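Local atomic coordinates of poly-beta-1,6-N-acetyl-D-glucosamine N-deacetylase (Aggregatibacter actinomycetemcomitans, PDB entry 4U10), a protein that probably removes N-acetyl groups from poly-beta-1,6-N-acetyl-D-glucosamine by hydrolysing their carbon-nitrogen bonds, and is represented here by its zinc-binding polysaccharide deacetylase part. Residues V13-A18 / K22-Q27; F73-A78 / A142-N147; L7-V12 / I35-W40. One frame throughout, in Å; residues are numbered along the deposited sequence.

Contact 1: residues V13-A18 / K22-Q27; sequences VDDTAA and KQYFPQ
The surface loop between strand 3-13 and strand 29-30 is pinched across its neck by D15, which takes K22 and Y24 on one carboxylate oxygen. K22 NZ forms a salt bridge to D15 OD2 (2.5 Å, a length to be taken with caution), and Y24 OH gives a hydrogen bond to the same oxygen at 2.8 Å. Both donors come from the same face of the carboxylate. The ammonium lies above the plane, 36° out of it, while the hydroxyl meets OD2 nearer the plane and on the anti side. D15 OD2 in turn sits at the edge of the Y24 ring, close to the ring plane.

The other carboxylate oxygen stays within its own segment: D15 OD1 accepts from A17 N at 2.9 Å, an Asx turn in which the N-H comes from well above the carboxylate plane (61°). Together with the two donors on OD2, this turn limits the rotation of the group. With CG anti to the backbone N (chi1 -175°), D15 is swung across toward residues 22-27. K22 bends at chi2, chi3 and chi4, so that its chain passes A18 O (3.3 Å from K22 CG) and brings NZ beside A17 CB. Nearer strand 3-13, V13 CG1 rests obliquely against Y24 CE1 at 4.0 Å. K19, between the two segments, adds hydrogen bonds from NZ to D15 O and A17 O.

The lysine beside it would favour the charged carboxylate, and one oxygen shared by two donors ties residues 22-27 back to 13-18.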
loop_
_atom_site.group_PDB
_atom_site.type_symbol
_atom_site.label_atom_id
_atom_site.label_comp_id
_atom_site.label_asym_id
_atom_site.label_seq_id
_atom_site.Cartn_x
_atom_site.Cartn_y
_atom_site.Cartn_z
ATOM N N VAL A 13 -11.208 -11.473 0.265
ATOM C CA VAL A 13 -12.615 -11.723 0.447
ATOM C C VAL A 13 -12.780 -13.193 0.904
ATOM O O VAL A 13 -11.926 -14.062 0.599
ATOM C CB VAL A 13 -13.424 -11.445 -0.848
ATOM C CG1 VAL A 13 -13.388 -9.987 -1.177
ATOM C CG2 VAL A 13 -12.923 -12.244 -2.026
ATOM N N ASP A 14 -13.872 -13.488 1.611
ATOM C CA ASP A 14 -14.164 -14.862 2.008
ATOM C C ASP A 14 -14.473 -15.746 0.795
ATOM O O ASP A 14 -14.069 -16.901 0.741
ATOM C CB ASP A 14 -15.302 -14.909 3.015
ATOM C CG ASP A 14 -14.832 -14.530 4.418
ATOM O OD1 ASP A 14 -13.626 -14.733 4.765
ATOM O OD2 ASP A 14 -15.663 -14.004 5.164
ATOM N N ASP A 15 -15.166 -15.190 -0.173
ATOM C CA ASP A 15 -15.446 -15.869 -1.492
ATOM C C ASP A 15 -14.266 -16.706 -2.035
ATOM O O ASP A 15 -13.141 -16.183 -2.268
ATOM C CB ASP A 15 -15.846 -14.743 -2.457
ATOM C CG ASP A 15 -16.283 -15.229 -3.817
ATOM O OD1 ASP A 15 -16.673 -16.388 -3.952
ATOM O OD2 ASP A 15 -16.222 -14.422 -4.789
ATOM N N THR A 16 -14.491 -18.001 -2.213
ATOM C CA THR A 16 -13.510 -18.909 -2.848
ATOM C C THR A 16 -13.729 -19.072 -4.361
ATOM O O THR A 16 -13.016 -19.793 -5.053
ATOM C CB THR A 16 -13.566 -20.257 -2.131
ATOM O OG1 THR A 16 -14.938 -20.728 -2.042
ATOM C CG2 THR A 16 -12.943 -20.040 -0.663
ATOM N N ALA A 17 -14.750 -18.405 -4.892
ATOM C CA ALA A 17 -15.023 -18.416 -6.359
ATOM C C ALA A 17 -13.795 -18.026 -7.184
ATOM O O ALA A 17 -13.013 -17.126 -6.772
ATOM C CB ALA A 17 -16.131 -17.417 -6.682
ATOM N N ALA A 18 -13.686 -18.600 -8.388
ATOM C CA ALA A 18 -12.654 -18.206 -9.345
ATOM C C ALA A 18 -12.936 -16.739 -9.647
ATOM O O ALA A 18 -14.077 -16.383 -9.788
ATOM C CB ALA A 18 -12.750 -19.023 -10.615
ATOM N N LYS A 22 -15.537 -11.988 -11.857
ATOM C CA LYS A 22 -16.398 -11.527 -10.746
ATOM C C LYS A 22 -16.449 -10.019 -10.468
ATOM O O LYS A 22 -17.139 -9.585 -9.543
ATOM C CB LYS A 22 -15.983 -12.212 -9.463
ATOM C CG LYS A 22 -16.092 -13.729 -9.514
ATOM C CD LYS A 22 -17.277 -14.342 -8.784
ATOM C CE LYS A 22 -17.779 -13.652 -7.527
ATOM N NZ LYS A 22 -18.177 -14.560 -6.410
ATOM N N GLN A 23 -15.743 -9.249 -11.277
ATOM C CA GLN A 23 -15.649 -7.785 -11.181
ATOM C C GLN A 23 -15.045 -7.254 -9.883
ATOM O O GLN A 23 -15.260 -6.117 -9.536
ATOM C CB GLN A 23 -16.986 -7.094 -11.532
ATOM C CG GLN A 23 -17.364 -7.291 -13.005
ATOM C CD GLN A 23 -18.740 -6.709 -13.370
ATOM O OE1 GLN A 23 -19.775 -7.257 -12.997
ATOM N NE2 GLN A 23 -18.746 -5.608 -14.117
ATOM N N TYR A 24 -14.270 -8.049 -9.168
ATOM C CA TYR A 24 -13.539 -7.425 -8.081
ATOM C C TYR A 24 -12.462 -6.493 -8.709
ATOM O O TYR A 24 -12.154 -6.566 -9.878
ATOM C CB TYR A 24 -12.858 -8.470 -7.180
ATOM C CG TYR A 24 -13.817 -9.333 -6.418
ATOM C CD1 TYR A 24 -14.547 -8.799 -5.329
ATOM C CD2 TYR A 24 -14.002 -10.683 -6.753
ATOM C CE1 TYR A 24 -15.428 -9.580 -4.607
ATOM C CE2 TYR A 24 -14.871 -11.488 -6.008
ATOM C CZ TYR A 24 -15.581 -10.916 -4.936
ATOM O OH TYR A 24 -16.431 -11.670 -4.183
ATOM N N PHE A 25 -11.848 -5.700 -7.866
ATOM C CA PHE A 25 -10.679 -4.963 -8.226
ATOM C C PHE A 25 -9.495 -5.884 -8.447
ATOM O O PHE A 25 -9.506 -7.027 -8.007
ATOM C CB PHE A 25 -10.402 -3.944 -7.128
ATOM C CG PHE A 25 -11.420 -2.831 -7.076
ATOM C CD1 PHE A 25 -11.262 -1.687 -7.851
ATOM C CD2 PHE A 25 -12.523 -2.925 -6.215
ATOM C CE1 PHE A 25 -12.209 -0.666 -7.803
ATOM C CE2 PHE A 25 -13.467 -1.899 -6.133
ATOM C CZ PHE A 25 -13.306 -0.778 -6.945
ATOM N N PRO A 26 -8.445 -5.387 -9.125
ATOM C CA PRO A 26 -7.320 -6.229 -9.407
ATOM C C PRO A 26 -6.638 -6.861 -8.157
ATOM O O PRO A 26 -6.623 -6.267 -7.090
ATOM C CB PRO A 26 -6.361 -5.307 -10.176
ATOM C CG PRO A 26 -7.261 -4.230 -10.744
ATOM C CD PRO A 26 -8.303 -4.038 -9.705
ATOM N N GLN A 27 -6.074 -8.054 -8.350
ATOM C CA GLN A 27 -5.340 -8.804 -7.308
ATOM C C GLN A 27 -6.159 -9.181 -6.083
ATOM O O GLN A 27 -5.594 -9.423 -4.996
ATOM C CB GLN A 27 -4.081 -8.024 -6.909
ATOM C CG GLN A 27 -2.948 -8.254 -7.910
ATOM C CD GLN A 27 -3.171 -7.578 -9.256
ATOM O OE1 GLN A 27 -3.232 -6.353 -9.331
ATOM N NE2 GLN A 27 -3.240 -8.387 -10.338
#

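Contact 2: residues F73-A78 / A142-N147. With ZN (zinc ion), chain C; ZN (zinc ion), chain D.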
loop_
_atom_site.group_PDB
_atom_site.type_symbol
_atom_site.label_atom_id
_atom_site.label_comp_id
_atom_site.label_asym_id
_atom_site.label_seq_id
_atom_site.Cartn_x
_atom_site.Cartn_y
_atom_site.Cartn_z
ATOM N N PHE A 73 -0.850 -4.109 2.764
ATOM C CA PHE A 73 -2.171 -4.165 2.172
ATOM C C PHE A 73 -2.498 -2.788 1.656
ATOM O O PHE A 73 -2.325 -1.782 2.368
ATOM C CB PHE A 73 -3.236 -4.622 3.153
ATOM C CG PHE A 73 -2.989 -5.994 3.696
ATOM C CD1 PHE A 73 -2.140 -6.189 4.798
ATOM C CD2 PHE A 73 -3.620 -7.103 3.142
ATOM C CE1 PHE A 73 -1.887 -7.483 5.254
ATOM C CE2 PHE A 73 -3.375 -8.364 3.610
ATOM C CZ PHE A 73 -2.491 -8.560 4.656
ATOM N N ASP A 74 -2.801 -2.735 0.363
ATOM C CA ASP A 74 -3.032 -1.466 -0.338
ATOM C C ASP A 74 -4.512 -1.174 -0.622
ATOM O O ASP A 74 -5.257 -2.075 -1.018
ATOM C CB ASP A 74 -2.370 -1.421 -1.711
ATOM C CG ASP A 74 -0.848 -1.463 -1.695
ATOM O OD1 ASP A 74 -0.202 -1.426 -0.627
ATOM O OD2 ASP A 74 -0.297 -1.458 -2.845
ATOM N N ASP A 75 -4.861 0.119 -0.433
ATOM C CA ASP A 75 -5.925 0.884 -1.082
ATOM C C ASP A 75 -6.995 1.421 -0.146
ATOM O O ASP A 75 -7.569 2.439 -0.446
ATOM C CB ASP A 75 -6.636 0.147 -2.226
ATOM C CG ASP A 75 -5.806 0.030 -3.429
ATOM O OD1 ASP A 75 -4.604 0.330 -3.412
ATOM O OD2 ASP A 75 -6.394 -0.346 -4.453
ATOM N N GLY A 76 -7.200 0.783 0.996
ATOM C CA GLY A 76 -8.266 1.188 1.918
ATOM C C GLY A 76 -9.528 0.404 1.811
ATOM O O GLY A 76 -10.545 0.853 2.339
ATOM N N TYR A 77 -9.505 -0.766 1.162
ATOM C CA TYR A 77 -10.783 -1.588 1.091
ATOM C C TYR A 77 -11.300 -1.982 2.450
ATOM O O TYR A 77 -10.507 -2.366 3.298
ATOM C CB TYR A 77 -10.634 -2.841 0.234
ATOM C CG TYR A 77 -10.212 -2.603 -1.196
ATOM C CD1 TYR A 77 -11.009 -1.889 -2.104
ATOM C CD2 TYR A 77 -8.988 -3.069 -1.641
ATOM C CE1 TYR A 77 -10.573 -1.693 -3.420
ATOM C CE2 TYR A 77 -8.591 -2.878 -2.903
ATOM C CZ TYR A 77 -9.375 -2.188 -3.799
ATOM O OH TYR A 77 -8.866 -2.060 -5.101
ATOM N N ALA A 78 -12.640 -1.911 2.638
ATOM C CA ALA A 78 -13.300 -2.328 3.849
ATOM C C ALA A 78 -12.886 -3.771 4.263
ATOM O O ALA A 78 -12.860 -4.114 5.438
ATOM C CB ALA A 78 -14.825 -2.190 3.728
ATOM N N ALA A 142 0.348 3.722 6.362
ATOM C CA ALA A 142 1.144 4.395 5.359
ATOM C C ALA A 142 0.272 5.182 4.421
ATOM O O ALA A 142 -0.925 4.931 4.293
ATOM C CB ALA A 142 1.912 3.388 4.579
ATOM N N SER A 143 0.886 6.100 3.700
ATOM C CA SER A 143 0.181 6.802 2.638
ATOM C C SER A 143 0.168 5.998 1.369
ATOM O O SER A 143 1.128 5.218 1.075
ATOM C CB SER A 143 0.889 8.123 2.364
ATOM O OG SER A 143 0.276 8.857 1.350
ATOM N N HIS A 144 -0.873 6.273 0.551
ATOM C CA HIS A 144 -1.023 5.745 -0.803
ATOM C C HIS A 144 -1.577 6.888 -1.662
ATOM O O HIS A 144 -2.322 6.657 -2.627
ATOM C CB HIS A 144 -2.017 4.597 -0.772
ATOM C CG HIS A 144 -1.935 3.615 -1.909
ATOM N ND1 HIS A 144 -0.754 3.175 -2.475
ATOM C CD2 HIS A 144 -2.907 2.835 -2.433
ATOM C CE1 HIS A 144 -1.015 2.233 -3.351
ATOM N NE2 HIS A 144 -2.315 1.994 -3.325
ATOM N N THR A 145 -1.074 8.093 -1.380
ATOM C CA THR A 145 -1.434 9.401 -1.958
ATOM C C THR A 145 -2.765 9.831 -1.394
ATOM O O THR A 145 -3.403 9.049 -0.742
ATOM C CB THR A 145 -1.447 9.466 -3.524
ATOM O OG1 THR A 145 -2.616 8.804 -3.990
ATOM C CG2 THR A 145 -0.218 8.735 -4.085
ATOM N N ASP A 146 -3.062 11.138 -1.509
ATOM C CA ASP A 146 -4.339 11.650 -1.157
ATOM C C ASP A 146 -5.375 11.335 -2.260
ATOM O O ASP A 146 -6.369 10.649 -2.049
ATOM C CB ASP A 146 -4.290 13.170 -0.837
ATOM C CG ASP A 146 -5.478 13.593 0.042
ATOM O OD1 ASP A 146 -5.842 12.823 0.984
ATOM O OD2 ASP A 146 -5.983 14.707 -0.173
ATOM N N ASN A 147 -5.135 11.868 -3.419
ATOM C CA ASN A 147 -6.009 11.679 -4.569
ATOM C C ASN A 147 -5.222 11.513 -5.893
ATOM O O ASN A 147 -5.552 12.102 -6.909
ATOM C CB ASN A 147 -6.988 12.835 -4.650
ATOM C CG ASN A 147 -8.021 12.637 -5.728
ATOM O OD1 ASN A 147 -8.325 11.543 -6.056
ATOM N ND2 ASN A 147 -8.484 13.686 -6.309
HETATM ZN ZN ZN C . -3.422 0.945 -4.765
HETATM ZN ZN ZN D . -1.113 -1.615 -4.766
HETATM O O HOH W 1 -2.031 -0.028 -5.567
#
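D75 OD1 and H144 NE2 close on the zinc ion of chain C, at 1.9 Å and 2.1 Å respectively. Water 1 takes a third position at 1.9 Å from that zinc, and H149 completes its four ligands. D75 OD1 and H144 NE2 are only 2.8 Å apart, yet they are not hydrogen-bonded; the metal that both bind brings them together. The carboxylate and imidazole planes are turned 33° against each other, with D75 OD1 arriving at the ring edge.

H144 has CG anti to its own backbone N (chi1 -158°), which throws the ring across toward strand 68-75. Its ND1 hydrogen-bonds to V207 O, and this second hold fixes the ring's rotation. D74 crosses H144 at about a right angle, its CB 3.8 Å from H144 NE2. The D74 carboxylate serves the zinc of chain D instead: D74 OD2 binds that ion at 2.1 Å alongside H10, while D74 OD1 pairs with R247. Water 1, 2.0 Å from the chain D zinc, bridges the two ions.

The Asp-His-His zinc site of D75, H144 and H149 is the metal-binding signature of the NodB-type polysaccharide deacetylases.

Contact 3: residues L7-V12 / I35-W40. With ZN (zinc ion), chain D.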
loop_
_atom_site.group_PDB
_atom_site.type_symbol
_atom_site.label_atom_id
_atom_site.label_comp_id
_atom_site.label_asym_id
_atom_site.label_seq_id
_atom_site.Cartn_x
_atom_site.Cartn_y
_atom_site.Cartn_z
ATOM N N LEU A 7 5.607 -8.562 1.226
ATOM C CA LEU A 7 4.514 -9.014 0.366
ATOM C C LEU A 7 3.453 -7.935 0.172
ATOM O O LEU A 7 3.038 -7.279 1.132
ATOM C CB LEU A 7 3.853 -10.249 0.896
ATOM C CG LEU A 7 4.714 -11.487 1.315
ATOM C CD1 LEU A 7 3.827 -12.691 1.688
ATOM C CD2 LEU A 7 5.691 -11.835 0.196
ATOM N N ALA A 8 3.002 -7.738 -1.063
ATOM C CA ALA A 8 1.973 -6.698 -1.334
ATOM C C ALA A 8 0.616 -7.303 -1.685
ATOM O O ALA A 8 0.444 -7.873 -2.778
ATOM C CB ALA A 8 2.446 -5.775 -2.474
ATOM N N TYR A 9 -0.374 -7.092 -0.834
ATOM C CA TYR A 9 -1.718 -7.592 -1.001
ATOM C C TYR A 9 -2.664 -6.423 -1.262
ATOM O O TYR A 9 -2.299 -5.304 -1.008
ATOM C CB TYR A 9 -2.238 -8.270 0.275
ATOM C CG TYR A 9 -1.580 -9.621 0.587
ATOM C CD1 TYR A 9 -2.095 -10.813 0.085
ATOM C CD2 TYR A 9 -0.477 -9.687 1.437
ATOM C CE1 TYR A 9 -1.453 -12.030 0.372
ATOM C CE2 TYR A 9 0.136 -10.907 1.764
ATOM C CZ TYR A 9 -0.319 -12.044 1.243
ATOM O OH TYR A 9 0.349 -13.238 1.562
ATOM N N HIS A 10 -3.852 -6.697 -1.795
ATOM C CA HIS A 10 -4.895 -5.675 -1.970
ATOM C C HIS A 10 -6.132 -6.161 -1.233
ATOM O O HIS A 10 -6.098 -6.300 0.026
ATOM C CB HIS A 10 -5.091 -5.399 -3.470
ATOM C CG HIS A 10 -3.898 -4.744 -4.071
ATOM N ND1 HIS A 10 -2.763 -5.448 -4.405
ATOM C CD2 HIS A 10 -3.610 -3.447 -4.274
ATOM C CE1 HIS A 10 -1.833 -4.622 -4.830
ATOM N NE2 HIS A 10 -2.325 -3.396 -4.773
ATOM N N SER A 11 -7.203 -6.443 -1.952
ATOM C CA SER A 11 -8.382 -6.936 -1.268
ATOM C C SER A 11 -8.303 -8.443 -1.063
ATOM O O SER A 11 -7.689 -9.175 -1.878
ATOM C CB SER A 11 -9.647 -6.562 -1.993
ATOM O OG SER A 11 -10.685 -6.641 -1.118
ATOM N N VAL A 12 -8.971 -8.873 0.011
ATOM C CA VAL A 12 -9.090 -10.266 0.465
ATOM C C VAL A 12 -10.561 -10.488 0.882
ATOM O O VAL A 12 -11.114 -9.755 1.676
ATOM C CB VAL A 12 -8.141 -10.652 1.611
ATOM C CG1 VAL A 12 -8.284 -12.145 1.950
ATOM C CG2 VAL A 12 -6.685 -10.408 1.245
ATOM N N ILE A 35 -4.631 -17.171 4.254
ATOM C CA ILE A 35 -4.295 -18.108 5.421
ATOM C C ILE A 35 -3.214 -19.084 5.046
ATOM O O ILE A 35 -2.302 -19.407 5.849
ATOM C CB ILE A 35 -5.587 -18.780 5.931
ATOM C CG1 ILE A 35 -6.431 -17.711 6.634
ATOM C CG2 ILE A 35 -5.318 -19.998 6.848
ATOM C CD1 ILE A 35 -7.897 -18.076 6.933
ATOM N N SER A 36 -3.236 -19.500 3.769
ATOM C CA SER A 36 -2.277 -20.474 3.290
ATOM C C SER A 36 -0.896 -19.874 3.229
ATOM O O SER A 36 0.132 -20.535 3.567
ATOM C CB SER A 36 -2.708 -21.098 1.934
ATOM O OG SER A 36 -2.294 -20.337 0.842
ATOM N N HIS A 37 -0.840 -18.619 2.789
ATOM C CA HIS A 37 0.386 -17.903 2.825
ATOM C C HIS A 37 0.864 -17.720 4.301
ATOM O O HIS A 37 2.022 -17.891 4.572
ATOM C CB HIS A 37 0.249 -16.535 2.166
ATOM C CG HIS A 37 0.006 -16.594 0.706
ATOM N ND1 HIS A 37 -0.346 -15.487 -0.020
ATOM C CD2 HIS A 37 0.010 -17.623 -0.164
ATOM C CE1 HIS A 37 -0.488 -15.812 -1.288
ATOM N NE2 HIS A 37 -0.286 -17.106 -1.404
ATOM N N PHE A 38 -0.032 -17.321 5.186
ATOM C CA PHE A 38 0.302 -17.037 6.618
ATOM C C PHE A 38 0.807 -18.265 7.317
ATOM O O PHE A 38 1.746 -18.205 8.103
ATOM C CB PHE A 38 -0.926 -16.528 7.363
ATOM C CG PHE A 38 -1.229 -15.088 7.102
ATOM C CD1 PHE A 38 -0.608 -14.403 6.063
ATOM C CD2 PHE A 38 -2.177 -14.441 7.851
ATOM C CE1 PHE A 38 -0.914 -13.061 5.808
ATOM C CE2 PHE A 38 -2.480 -13.121 7.594
ATOM C CZ PHE A 38 -1.832 -12.423 6.592
ATOM N N ASN A 39 0.163 -19.385 7.012
ATOM C CA ASN A 39 0.679 -20.716 7.409
ATOM C C ASN A 39 2.006 -21.144 6.792
ATOM O O ASN A 39 2.831 -21.711 7.476
ATOM C CB ASN A 39 -0.354 -21.772 7.058
ATOM C CG ASN A 39 -1.536 -21.714 7.956
ATOM O OD1 ASN A 39 -1.465 -21.162 9.062
ATOM N ND2 ASN A 39 -2.661 -22.282 7.498
ATOM N N TRP A 40 2.190 -20.922 5.503
ATOM C CA TRP A 40 3.379 -21.324 4.820
ATOM C C TRP A 40 4.561 -20.517 5.337
ATOM O O TRP A 40 5.667 -21.077 5.493
ATOM C CB TRP A 40 3.243 -21.118 3.325
ATOM C CG TRP A 40 4.428 -21.606 2.634
ATOM C CD1 TRP A 40 4.624 -22.873 2.167
ATOM C CD2 TRP A 40 5.644 -20.882 2.365
ATOM N NE1 TRP A 40 5.864 -22.975 1.601
ATOM C CE2 TRP A 40 6.519 -21.776 1.716
ATOM C CE3 TRP A 40 6.076 -19.567 2.607
ATOM C CZ2 TRP A 40 7.812 -21.404 1.301
ATOM C CZ3 TRP A 40 7.359 -19.192 2.184
ATOM C CH2 TRP A 40 8.212 -20.111 1.541
HETATM ZN ZN ZN D . -1.113 -1.615 -4.766
HETATM O O HOH W 1 -2.031 -0.028 -5.567
#
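L7 is bound into the sheet through backbone bonds to V70 and S72, and two residues on, Y9 carries the strand's contact to H37 and F38 of helix 35-40. Y9 projects toward the helix, and Y9 OH shares a hydrogen bond of 2.8 Å with H37 ND1. Each group meets the other at its edge: H37 ND1 lies near the plane of the phenol, and Y9 OH lies near the plane of the imidazole. The rings are therefore rim to rim, neither covering the other's face, with centroids 5.9 Å apart and planes inclined at 42°. Y9 OH also comes to 3.4 Å from H37 CB, and it lies obliquely to the F38 ring, 4.4 Å from F38 CE1. F38 itself is wedged edge-to-face with Y93 and leans on helix 79-91.

On H37, CG stands anti to the carbonyl carbon (chi1 -67°), which carries the ring off the helix toward the strand. Its far nitrogen, NE2, hydrogen-bonds to T254 O, so that both ring nitrogens are used.

One step further, H10 leaves this interface and turns away to the zinc ion of chain D. S11 hydrogen-bonds through OG to T79, and V12 packs on A31 and L34 nearer the start of the helix.

The contact packs helix 31-42 on strand 3-13 of the mostly parallel sheet of the polysaccharide deacetylase fold, with Y9 as the buried polar link and the strand's next residue going to the metal site. Gripped from two sides, the H37 ring has little freedom to flip, and the phenol hydroxyl has a polar partner in an otherwise largely aromatic and aliphatic setting.

How the contacts relate
Leaving the N terminus, the chain runs along strand 3-13 and enters contact 3 at residues 7-12. Before helix 31-42 can close that contact with 35-40, joining strand to helix, the chain makes the surface loop whose neck is tied by contact 1, so contact 1 is nested inside contact 3. Contact 2 follows in series, joining the end of strand 68-75 to the loop after strand 139-141. Strands 3-13 and 68-75 are parallel neighbours in the sheet, and near their ends contacts 2 and 3 share the zinc of chain D and water 1. Contact 1 touches both others through packing: F25 meets Y77, and Q27 lies against H10.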